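Local structure of N-terminal acetyltransferase-like protein (Chaetomium thermophilum, 5NNP) at residues Val513-Gln524 with Glu547-Tyr556. The protein probably serves as the TPR-repeat auxiliary subunit of an N-terminal acetyltransferase of the NatA type, holding its partner protein in an all-helical scaffold. Numbering follows the deposited sequence.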
loop_
_atom_site.group_PDB
_atom_site.type_symbol
_atom_site.label_atom_id
_atom_site.label_comp_id
_atom_site.label_asym_id
_atom_site.label_seq_id
_atom_site.Cartn_x
_atom_site.Cartn_y
_atom_site.Cartn_z
ATOM N N VAL A 513 -11.927 -10.062 0.796
ATOM C CA VAL A 513 -10.566 -9.541 0.721
ATOM C C VAL A 513 -10.037 -9.543 -0.729
ATOM O O VAL A 513 -9.311 -8.651 -1.147
ATOM C CB VAL A 513 -9.632 -10.360 1.617
ATOM C CG1 VAL A 513 -8.179 -10.034 1.350
ATOM C CG2 VAL A 513 -9.991 -10.137 3.075
ATOM N N PHE A 514 -10.409 -10.557 -1.489
ATOM C CA PHE A 514 -10.039 -10.633 -2.890
ATOM C C PHE A 514 -10.636 -9.435 -3.667
ATOM O O PHE A 514 -9.954 -8.803 -4.475
ATOM C CB PHE A 514 -10.513 -11.978 -3.462
ATOM C CG PHE A 514 -10.113 -12.219 -4.879
ATOM C CD1 PHE A 514 -10.907 -11.754 -5.928
ATOM C CD2 PHE A 514 -8.953 -12.931 -5.174
ATOM C CE1 PHE A 514 -10.550 -11.990 -7.252
ATOM C CE2 PHE A 514 -8.580 -13.170 -6.506
ATOM C CZ PHE A 514 -9.375 -12.694 -7.544
ATOM N N SER A 515 -11.899 -9.116 -3.388
ATOM C CA SER A 515 -12.591 -8.003 -4.028
ATOM C C SER A 515 -12.040 -6.637 -3.646
ATOM O O SER A 515 -12.025 -5.709 -4.469
ATOM C CB SER A 515 -14.060 -8.048 -3.690
ATOM O OG SER A 515 -14.698 -9.017 -4.496
ATOM N N ILE A 516 -11.608 -6.511 -2.395
ATOM C CA ILE A 516 -10.948 -5.297 -1.955
ATOM C C ILE A 516 -9.711 -5.062 -2.806
ATOM O O ILE A 516 -9.415 -3.918 -3.162
ATOM C CB ILE A 516 -10.572 -5.357 -0.462
ATOM C CG1 ILE A 516 -11.835 -5.267 0.390
ATOM C CG2 ILE A 516 -9.644 -4.235 -0.090
ATOM C CD1 ILE A 516 -11.595 -5.589 1.856
ATOM N N PHE A 517 -9.006 -6.135 -3.168
ATOM C CA PHE A 517 -7.808 -5.955 -3.985
ATOM C C PHE A 517 -8.193 -5.594 -5.417
ATOM O O PHE A 517 -7.496 -4.823 -6.063
ATOM C CB PHE A 517 -6.889 -7.179 -3.929
ATOM C CG PHE A 517 -5.827 -7.063 -2.863
ATOM C CD1 PHE A 517 -4.587 -6.520 -3.152
ATOM C CD2 PHE A 517 -6.093 -7.426 -1.551
ATOM C CE1 PHE A 517 -3.614 -6.383 -2.162
ATOM C CE2 PHE A 517 -5.116 -7.276 -0.548
ATOM C CZ PHE A 517 -3.882 -6.761 -0.863
ATOM N N ASP A 518 -9.328 -6.079 -5.896
ATOM C CA ASP A 518 -9.783 -5.670 -7.219
ATOM C C ASP A 518 -10.057 -4.168 -7.220
ATOM O O ASP A 518 -9.786 -3.480 -8.195
ATOM C CB ASP A 518 -11.033 -6.438 -7.649
ATOM C CG ASP A 518 -10.732 -7.875 -8.081
ATOM O OD1 ASP A 518 -9.547 -8.197 -8.334
ATOM O OD2 ASP A 518 -11.693 -8.677 -8.171
ATOM N N THR A 519 -10.566 -3.662 -6.104
ATOM C CA THR A 519 -10.928 -2.260 -6.004
ATOM C C THR A 519 -9.694 -1.380 -6.013
ATOM O O THR A 519 -9.638 -0.369 -6.707
ATOM C CB THR A 519 -11.716 -1.983 -4.739
ATOM O OG1 THR A 519 -12.973 -2.651 -4.813
ATOM C CG2 THR A 519 -11.934 -0.472 -4.559
ATOM N N TRP A 520 -8.715 -1.774 -5.212
ATOM C CA TRP A 520 -7.442 -1.097 -5.139
ATOM C C TRP A 520 -6.815 -1.005 -6.527
ATOM O O TRP A 520 -6.218 0.016 -6.890
ATOM C CB TRP A 520 -6.539 -1.841 -4.160
ATOM C CG TRP A 520 -6.974 -1.655 -2.734
ATOM C CD1 TRP A 520 -8.035 -0.920 -2.300
ATOM C CD2 TRP A 520 -6.343 -2.185 -1.557
ATOM N NE1 TRP A 520 -8.115 -0.966 -0.928
ATOM C CE2 TRP A 520 -7.088 -1.727 -0.447
ATOM C CE3 TRP A 520 -5.231 -3.010 -1.333
ATOM C CZ2 TRP A 520 -6.759 -2.073 0.871
ATOM C CZ3 TRP A 520 -4.900 -3.349 -0.013
ATOM C CH2 TRP A 520 -5.660 -2.877 1.066
ATOM N N GLN A 521 -6.976 -2.061 -7.320
ATOM C CA GLN A 521 -6.441 -2.035 -8.671
ATOM C C GLN A 521 -7.221 -1.074 -9.563
ATOM O O GLN A 521 -6.685 -0.516 -10.509
ATOM C CB GLN A 521 -6.450 -3.425 -9.297
ATOM C CG GLN A 521 -5.826 -3.431 -10.686
ATOM C CD GLN A 521 -5.740 -4.808 -11.308
ATOM O OE1 GLN A 521 -6.080 -5.819 -10.695
ATOM N NE2 GLN A 521 -5.281 -4.851 -12.542
ATOM N N GLU A 522 -8.491 -0.883 -9.257
ATOM C CA GLU A 522 -9.340 -0.066 -10.093
ATOM C C GLU A 522 -9.265 1.395 -9.626
ATOM O O GLU A 522 -9.590 2.329 -10.375
ATOM C CB GLU A 522 -10.771 -0.596 -10.071
ATOM C CG GLU A 522 -11.713 0.161 -10.986
ATOM C CD GLU A 522 -13.095 -0.484 -11.085
ATOM O OE1 GLU A 522 -14.015 0.174 -11.630
ATOM O OE2 GLU A 522 -13.258 -1.647 -10.634
ATOM N N ASP A 523 -8.794 1.573 -8.395
ATOM C CA ASP A 523 -8.684 2.894 -7.784
ATOM C C ASP A 523 -7.731 3.830 -8.534
ATOM O O ASP A 523 -7.889 5.046 -8.492
ATOM C CB ASP A 523 -8.237 2.768 -6.319
ATOM C CG ASP A 523 -9.398 2.481 -5.385
ATOM O OD1 ASP A 523 -10.553 2.727 -5.802
ATOM O OD2 ASP A 523 -9.169 2.017 -4.244
ATOM N N GLN A 524 -6.751 3.265 -9.228
ATOM C CA GLN A 524 -5.762 4.070 -9.929
ATOM C C GLN A 524 -6.358 4.704 -11.205
ATOM O O GLN A 524 -5.712 5.519 -11.865
ATOM C CB GLN A 524 -4.561 3.205 -10.278
ATOM C CG GLN A 524 -4.932 2.160 -11.313
ATOM C CD GLN A 524 -3.791 1.233 -11.679
ATOM O OE1 GLN A 524 -2.677 1.670 -11.971
ATOM N NE2 GLN A 524 -4.070 -0.055 -11.676
ATOM N N GLU A 547 1.336 -0.279 -8.112
ATOM C CA GLU A 547 0.167 -0.976 -8.627
ATOM C C GLU A 547 0.532 -2.214 -9.487
ATOM O O GLU A 547 -0.180 -3.231 -9.486
ATOM C CB GLU A 547 -0.679 0.024 -9.427
ATOM C CG GLU A 547 -2.154 -0.294 -9.542
ATOM C CD GLU A 547 -2.911 -0.186 -8.218
ATOM O OE1 GLU A 547 -3.350 0.926 -7.829
ATOM O OE2 GLU A 547 -3.081 -1.240 -7.571
ATOM N N ASP A 548 1.641 -2.130 -10.218
ATOM C CA ASP A 548 2.079 -3.241 -11.054
ATOM C C ASP A 548 2.398 -4.470 -10.210
ATOM O O ASP A 548 2.426 -5.592 -10.722
ATOM C CB ASP A 548 3.318 -2.869 -11.879
ATOM C CG ASP A 548 3.008 -1.922 -13.037
ATOM O OD1 ASP A 548 1.840 -1.878 -13.497
ATOM O OD2 ASP A 548 3.956 -1.225 -13.486
ATOM N N ARG A 549 2.664 -4.257 -8.924
ATOM C CA ARG A 549 2.969 -5.372 -8.041
ATOM C C ARG A 549 1.993 -5.454 -6.886
ATOM O O ARG A 549 2.371 -5.872 -5.794
ATOM C CB ARG A 549 4.382 -5.264 -7.488
ATOM C CG ARG A 549 5.486 -5.444 -8.500
ATOM C CD ARG A 549 6.810 -5.093 -7.837
ATOM N NE ARG A 549 6.678 -3.868 -7.040
ATOM C CZ ARG A 549 7.294 -3.643 -5.879
ATOM N NH1 ARG A 549 8.105 -4.561 -5.358
ATOM N NH2 ARG A 549 7.102 -2.493 -5.235
ATOM N N LEU A 550 0.743 -5.076 -7.136
ATOM C CA LEU A 550 -0.222 -4.845 -6.064
ATOM C C LEU A 550 -0.348 -6.020 -5.124
ATOM O O LEU A 550 -0.196 -5.877 -3.910
ATOM C CB LEU A 550 -1.601 -4.521 -6.630
ATOM C CG LEU A 550 -2.736 -4.371 -5.610
ATOM C CD1 LEU A 550 -2.422 -3.262 -4.626
ATOM C CD2 LEU A 550 -4.062 -4.110 -6.329
ATOM N N ARG A 551 -0.606 -7.185 -5.695
ATOM C CA ARG A 551 -1.031 -8.304 -4.892
ATOM C C ARG A 551 0.127 -9.113 -4.352
ATOM O O ARG A 551 -0.065 -10.240 -3.921
ATOM C CB ARG A 551 -1.973 -9.187 -5.700
ATOM C CG ARG A 551 -3.280 -8.491 -5.978
ATOM C CD ARG A 551 -4.161 -9.380 -6.758
ATOM N NE ARG A 551 -5.408 -8.737 -7.139
ATOM C CZ ARG A 551 -5.509 -7.901 -8.159
ATOM N NH1 ARG A 551 -4.421 -7.570 -8.840
ATOM N NH2 ARG A 551 -6.686 -7.381 -8.484
ATOM N N GLU A 552 1.330 -8.546 -4.363
ATOM C CA GLU A 552 2.456 -9.204 -3.697
ATOM C C GLU A 552 2.375 -8.937 -2.191
ATOM O O GLU A 552 3.088 -9.539 -1.390
ATOM C CB GLU A 552 3.785 -8.711 -4.249
ATOM C CG GLU A 552 4.187 -7.340 -3.716
ATOM C CD GLU A 552 5.573 -6.917 -4.155
ATOM O OE1 GLU A 552 6.200 -7.653 -4.940
ATOM O OE2 GLU A 552 6.035 -5.843 -3.724
ATOM N N HIS A 553 1.492 -8.018 -1.817
ATOM C CA HIS A 553 1.359 -7.584 -0.432
ATOM C C HIS A 553 0.882 -8.746 0.422
ATOM O O HIS A 553 -0.044 -9.465 0.026
ATOM C CB HIS A 553 0.370 -6.417 -0.338
ATOM C CG HIS A 553 0.574 -5.539 0.856
ATOM N ND1 HIS A 553 0.235 -5.929 2.135
ATOM C CD2 HIS A 553 1.083 -4.287 0.966
ATOM C CE1 HIS A 553 0.524 -4.954 2.980
ATOM N NE2 HIS A 553 1.036 -3.945 2.296
ATOM N N PRO A 554 1.487 -8.930 1.604
ATOM C CA PRO A 554 1.031 -10.031 2.456
ATOM C C PRO A 554 -0.459 -9.921 2.800
ATOM O O PRO A 554 -1.095 -10.943 3.071
ATOM C CB PRO A 554 1.903 -9.895 3.704
ATOM C CG PRO A 554 3.088 -9.225 3.276
ATOM C CD PRO A 554 2.622 -8.228 2.215
ATOM N N PHE A 555 -1.014 -8.711 2.738
ATOM C CA PHE A 555 -2.449 -8.506 2.952
ATOM C C PHE A 555 -3.308 -9.290 1.961
ATOM O O PHE A 555 -4.393 -9.763 2.324
ATOM C CB PHE A 555 -2.798 -7.018 2.880
ATOM C CG PHE A 555 -2.778 -6.336 4.213
ATOM C CD1 PHE A 555 -2.135 -6.915 5.281
ATOM C CD2 PHE A 555 -3.440 -5.134 4.405
ATOM C CE1 PHE A 555 -2.136 -6.303 6.520
ATOM C CE2 PHE A 555 -3.448 -4.513 5.641
ATOM C CZ PHE A 555 -2.802 -5.101 6.701
ATOM N N TYR A 556 -2.829 -9.424 0.719
ATOM C CA TYR A 556 -3.473 -10.312 -0.247
ATOM C C TYR A 556 -3.132 -11.776 0.042
ATOM O O TYR A 556 -4.005 -12.641 0.066
ATOM C CB TYR A 556 -3.063 -9.985 -1.697
ATOM C CG TYR A 556 -3.576 -11.036 -2.667
ATOM C CD1 TYR A 556 -4.838 -10.926 -3.225
ATOM C CD2 TYR A 556 -2.817 -12.170 -2.980
ATOM C CE1 TYR A 556 -5.329 -11.893 -4.088
ATOM C CE2 TYR A 556 -3.294 -13.142 -3.836
ATOM C CZ TYR A 556 -4.551 -13.004 -4.390
ATOM O OH TYR A 556 -5.044 -13.972 -5.244
HETATM O O HOH W 1 -7.676 -9.530 -6.458
#
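The last three turns of helix 503-523 lie against the linker after helix 537-547 and the first turn of helix 554-572, the backbones nearest at Gln-521 and Glu-547, whose CA atoms are 6.7 Å apart, and at Phe-514 and Tyr-556, 7.1 Å. Phe-517 is the apolar centre. Tyr-556 sets its CB over one face of that ring, a CH-pi contact 3.6 Å from the centroid, and turns its ring edge onto the same face, a T-shaped pair with planes at 81°. Trp-520 CE3 covers the opposite face, while Leu-550 CG meets the ring edge at CD1, 3.8 Å away. Tyr-556 CG stands anti to the backbone N (chi1 172°), which carries the ring past Phe-517 until its CE1 touches Phe-514 CD2.

Arg-551 slides along Phe-517, CG against CD1, and closes the polar side. Its NH1 and NH2 both grip Gln-521 OE1 end-on; the NH2 bond is 2.8 Å and runs in the carbonyl plane, whereas NH1 comes from above that plane. NH2 also makes a salt bridge to Asp-518 OD1 at 3.0 Å; OD1 accepts with its anti lone pair and sits somewhat out of the guanidinium plane. A water bonds to Asp-518 OD1 and Phe-514 O. A leucine in place of Arg-551 would probably leave Asp-518 without its charge partner and the Gln-521 amide free to turn.

His-553 N-caps helix 554-572, its ND1 accepting from Phe-555 N. The arrangement is consistent with a TPR-like alpha-solenoid, helices packed side by side: helix 487-499 backs Phe-517 and Trp-520 through Ile-487, and Tyr-556 OH bonds to Phe-661 O on helix 654-668.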